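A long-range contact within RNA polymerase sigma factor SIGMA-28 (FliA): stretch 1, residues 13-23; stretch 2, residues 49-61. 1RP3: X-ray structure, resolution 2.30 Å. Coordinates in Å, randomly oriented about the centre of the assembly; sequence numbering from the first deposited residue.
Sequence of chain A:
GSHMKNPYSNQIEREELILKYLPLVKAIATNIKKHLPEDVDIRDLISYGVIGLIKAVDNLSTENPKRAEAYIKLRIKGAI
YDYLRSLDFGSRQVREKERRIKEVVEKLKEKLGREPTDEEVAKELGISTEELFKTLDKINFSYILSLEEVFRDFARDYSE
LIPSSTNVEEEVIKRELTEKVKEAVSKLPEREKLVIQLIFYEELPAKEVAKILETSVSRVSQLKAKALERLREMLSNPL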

# COMPACT_ATOMS: atom_id res chain seq x y z
N GLU A 13 -10.57 7.81 -26.94
CA GLU A 13 -9.44 6.93 -26.61
C GLU A 13 -9.06 7.16 -25.15
O GLU A 13 -8.85 6.21 -24.40
CB GLU A 13 -8.22 7.20 -27.50
CG GLU A 13 -8.45 7.11 -29.03
CD GLU A 13 -8.95 5.76 -29.52
OE1 GLU A 13 -8.86 4.76 -28.78
OE2 GLU A 13 -9.43 5.71 -30.68
N ARG A 14 -9.02 8.43 -24.75
CA ARG A 14 -8.68 8.84 -23.41
C ARG A 14 -9.65 8.24 -22.38
O ARG A 14 -9.23 7.56 -21.44
CB ARG A 14 -8.68 10.37 -23.35
CG ARG A 14 -8.19 10.98 -22.04
CD ARG A 14 -8.33 12.49 -22.08
NE ARG A 14 -7.92 13.13 -20.84
CZ ARG A 14 -8.30 14.34 -20.45
NH1 ARG A 14 -9.11 15.06 -21.21
NH2 ARG A 14 -7.86 14.84 -19.30
N GLU A 15 -10.95 8.44 -22.60
CA GLU A 15 -11.97 7.92 -21.68
C GLU A 15 -11.93 6.41 -21.54
O GLU A 15 -12.02 5.88 -20.43
CB GLU A 15 -13.37 8.41 -22.05
CG GLU A 15 -13.55 9.86 -21.65
CD GLU A 15 -14.89 10.47 -22.06
OE1 GLU A 15 -15.88 9.72 -22.25
OE2 GLU A 15 -14.93 11.72 -22.18
N GLU A 16 -11.78 5.72 -22.66
CA GLU A 16 -11.71 4.27 -22.64
C GLU A 16 -10.50 3.83 -21.83
O GLU A 16 -10.55 2.85 -21.09
CB GLU A 16 -11.59 3.72 -24.07
CG GLU A 16 -12.85 3.87 -24.92
CD GLU A 16 -14.07 3.18 -24.32
OE1 GLU A 16 -13.89 2.14 -23.64
OE2 GLU A 16 -15.19 3.69 -24.54
N LEU A 17 -9.40 4.58 -21.97
CA LEU A 17 -8.16 4.27 -21.27
C LEU A 17 -8.37 4.46 -19.75
O LEU A 17 -8.01 3.60 -18.96
CB LEU A 17 -7.03 5.14 -21.82
CG LEU A 17 -5.60 4.58 -21.93
CD1 LEU A 17 -5.57 3.15 -22.45
CD2 LEU A 17 -4.79 5.49 -22.86
N ILE A 18 -9.03 5.56 -19.37
CA ILE A 18 -9.32 5.84 -17.96
C ILE A 18 -10.20 4.72 -17.42
O ILE A 18 -9.86 4.06 -16.44
CB ILE A 18 -10.04 7.20 -17.79
CG1 ILE A 18 -9.10 8.34 -18.20
CG2 ILE A 18 -10.47 7.41 -16.35
CD1 ILE A 18 -9.74 9.71 -18.17
N LEU A 19 -11.32 4.49 -18.10
CA LEU A 19 -12.28 3.46 -17.75
C LEU A 19 -11.59 2.11 -17.57
O LEU A 19 -11.81 1.42 -16.59
CB LEU A 19 -13.32 3.34 -18.87
CG LEU A 19 -14.81 3.20 -18.60
CD1 LEU A 19 -15.26 4.13 -17.49
CD2 LEU A 19 -15.56 3.52 -19.90
N LYS A 20 -10.72 1.78 -18.52
CA LYS A 20 -9.99 0.51 -18.51
C LYS A 20 -9.21 0.27 -17.23
O LYS A 20 -9.21 -0.84 -16.72
CB LYS A 20 -9.04 0.42 -19.72
CG LYS A 20 -8.23 -0.87 -19.76
CD LYS A 20 -7.27 -0.93 -20.95
CE LYS A 20 -6.55 -2.29 -20.98
NZ LYS A 20 -5.64 -2.41 -22.15
N TYR A 21 -8.59 1.32 -16.70
CA TYR A 21 -7.78 1.20 -15.50
C TYR A 21 -8.41 1.51 -14.14
O TYR A 21 -7.75 1.41 -13.11
CB TYR A 21 -6.47 1.95 -15.70
CG TYR A 21 -5.59 1.29 -16.73
CD1 TYR A 21 -4.94 0.09 -16.44
CD2 TYR A 21 -5.44 1.83 -18.01
CE1 TYR A 21 -4.16 -0.55 -17.40
CE2 TYR A 21 -4.67 1.20 -18.98
CZ TYR A 21 -4.02 0.00 -18.66
OH TYR A 21 -3.24 -0.63 -19.60
N LEU A 22 -9.68 1.89 -14.13
CA LEU A 22 -10.37 2.15 -12.86
C LEU A 22 -10.27 0.91 -11.90
O LEU A 22 -10.14 1.07 -10.68
CB LEU A 22 -11.83 2.53 -13.10
CG LEU A 22 -12.29 4.00 -13.18
CD1 LEU A 22 -11.37 4.93 -12.43
CD2 LEU A 22 -12.39 4.43 -14.60
N PRO A 23 -10.37 -0.33 -12.42
CA PRO A 23 -10.27 -1.49 -11.53
C PRO A 23 -8.90 -1.54 -10.86
O PRO A 23 -8.77 -2.01 -9.73
CB PRO A 23 -10.43 -2.67 -12.48
CG PRO A 23 -11.34 -2.12 -13.52
CD PRO A 23 -10.77 -0.75 -13.77
N GLY A 49 -6.41 8.54 -6.38
CA GLY A 49 -5.90 7.55 -7.30
C GLY A 49 -6.40 7.76 -8.71
O GLY A 49 -5.68 7.46 -9.67
N VAL A 50 -7.62 8.26 -8.86
CA VAL A 50 -8.20 8.50 -10.17
C VAL A 50 -7.56 9.74 -10.77
O VAL A 50 -7.29 9.77 -11.97
CB VAL A 50 -9.75 8.65 -10.10
CG1 VAL A 50 -10.32 9.19 -11.41
CG2 VAL A 50 -10.37 7.29 -9.82
N ILE A 51 -7.31 10.76 -9.94
CA ILE A 51 -6.66 11.96 -10.44
C ILE A 51 -5.29 11.53 -11.00
O ILE A 51 -4.93 11.89 -12.13
CB ILE A 51 -6.46 13.02 -9.35
CG1 ILE A 51 -7.81 13.44 -8.77
CG2 ILE A 51 -5.70 14.23 -9.92
CD1 ILE A 51 -8.69 14.11 -9.80
N GLY A 52 -4.58 10.70 -10.24
CA GLY A 52 -3.29 10.20 -10.67
C GLY A 52 -3.39 9.45 -11.99
O GLY A 52 -2.57 9.63 -12.88
N LEU A 53 -4.44 8.64 -12.13
CA LEU A 53 -4.68 7.87 -13.34
C LEU A 53 -4.89 8.75 -14.58
O LEU A 53 -4.30 8.51 -15.63
CB LEU A 53 -5.88 6.95 -13.13
CG LEU A 53 -6.52 6.33 -14.38
CD1 LEU A 53 -5.52 5.48 -15.15
CD2 LEU A 53 -7.73 5.50 -13.96
N ILE A 54 -5.72 9.78 -14.44
CA ILE A 54 -6.02 10.68 -15.54
C ILE A 54 -4.77 11.43 -15.99
O ILE A 54 -4.56 11.63 -17.18
CB ILE A 54 -7.11 11.69 -15.14
CG1 ILE A 54 -8.42 10.97 -14.86
CG2 ILE A 54 -7.29 12.75 -16.22
CD1 ILE A 54 -9.54 11.88 -14.31
N LYS A 55 -3.96 11.87 -15.04
CA LYS A 55 -2.73 12.58 -15.35
C LYS A 55 -1.73 11.69 -16.08
O LYS A 55 -1.08 12.13 -17.03
CB LYS A 55 -2.10 13.16 -14.09
CG LYS A 55 -2.86 14.36 -13.55
CD LYS A 55 -2.22 14.89 -12.29
CE LYS A 55 -2.90 16.15 -11.79
NZ LYS A 55 -2.38 16.54 -10.43
N ALA A 56 -1.64 10.42 -15.66
CA ALA A 56 -0.74 9.45 -16.28
C ALA A 56 -1.17 9.18 -17.72
O ALA A 56 -0.33 9.06 -18.61
CB ALA A 56 -0.72 8.14 -15.49
N VAL A 57 -2.47 9.09 -17.94
CA VAL A 57 -3.00 8.83 -19.27
C VAL A 57 -2.68 9.97 -20.23
O VAL A 57 -2.29 9.74 -21.37
CB VAL A 57 -4.52 8.57 -19.22
CG1 VAL A 57 -5.15 8.67 -20.62
CG2 VAL A 57 -4.78 7.21 -18.64
N ASP A 58 -2.78 11.20 -19.74
CA ASP A 58 -2.51 12.37 -20.55
C ASP A 58 -1.04 12.53 -20.92
O ASP A 58 -0.71 12.93 -22.04
CB ASP A 58 -3.01 13.64 -19.85
CG ASP A 58 -4.52 13.69 -19.72
OD1 ASP A 58 -5.22 12.87 -20.37
OD2 ASP A 58 -5.03 14.57 -18.98
N ASN A 59 -0.16 12.23 -19.96
CA ASN A 59 1.28 12.33 -20.16
C ASN A 59 1.84 11.00 -20.65
O ASN A 59 2.97 10.63 -20.33
CB ASN A 59 1.98 12.77 -18.86
N LEU A 60 1.05 10.29 -21.45
CA LEU A 60 1.44 8.99 -21.98
C LEU A 60 1.76 9.10 -23.47
O LEU A 60 1.16 9.90 -24.20
CB LEU A 60 0.30 7.99 -21.76
CG LEU A 60 0.61 6.51 -21.58
CD1 LEU A 60 1.53 6.33 -20.40
CD2 LEU A 60 -0.67 5.72 -21.38
N SER A 61 2.75 8.32 -23.92
CA SER A 61 3.18 8.29 -25.32
C SER A 61 3.86 6.96 -25.64
O SER A 61 4.15 6.66 -26.80
CB SER A 61 4.13 9.46 -25.63
OG SER A 61 3.43 10.69 -25.68

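The strongest polar link between the stretches is a salt bridge between Arg14 and Asp58. Arg14 NE lies 2.8 Å from Asp58 OD1, and Arg14 NH2 lies 2.9 Å from Asp58 OD2. The guanidinium thus meets both carboxylate oxygens. Each pair is also a hydrogen bond, but a weak one, with N-H...O angles of 120° and 118°. The charges are opposite and close, though the hydrogen-bond angles are far from straight. Arg14 reaches its partner with chi1, chi2 and chi3 all t; its CA-to-CB bond points sideways. The aliphatic part of the side chain also packs: Arg14 CG is 4.1 Å from Val57 CG1. At its end, Arg14 NH2 lies 3.8 Å from the methyl Ile54 CG2, a van der Waals contact.

Both partners sit on helices. Helix 13-23 and helix 49-58 run in roughly opposite directions, at 138°, and their axes approach to 9.9 Å. The residue numbers therefore run in reverse across the contact: the CA of Arg14 is nearest that of Val57, Ile18 that of Ile54, and Leu22 that of Val50. The closest of these pairs is Ile18 CA and Ile54 CA, at 6.3 Å.

The rest of the contact is apolar. Ile18 is central to it. Its CD1 lies 3.8 Å from Ile54 CG1, and its CG2 lies 4.1 Å from Leu53 CD2. Leu53 points toward the first helix and packs against three of its residues. Besides Ile18, it meets Tyr21, with Tyr21 CB 3.7 Å from Leu53 CD1, and Leu22, with Leu22 CD1 4.0 Å from Leu53 CD2. Leu22 CD1 also touches Val50 CG2 at 3.7 Å. Leu17 CD2 packs on Val57 CG1 at 3.9 Å. Beyond the second helix, Leu60 adds a looser contact, with its CD2 4.4 Å from Leu17 CD2. In all, the two stretches bury 498 Å², summed over both sides.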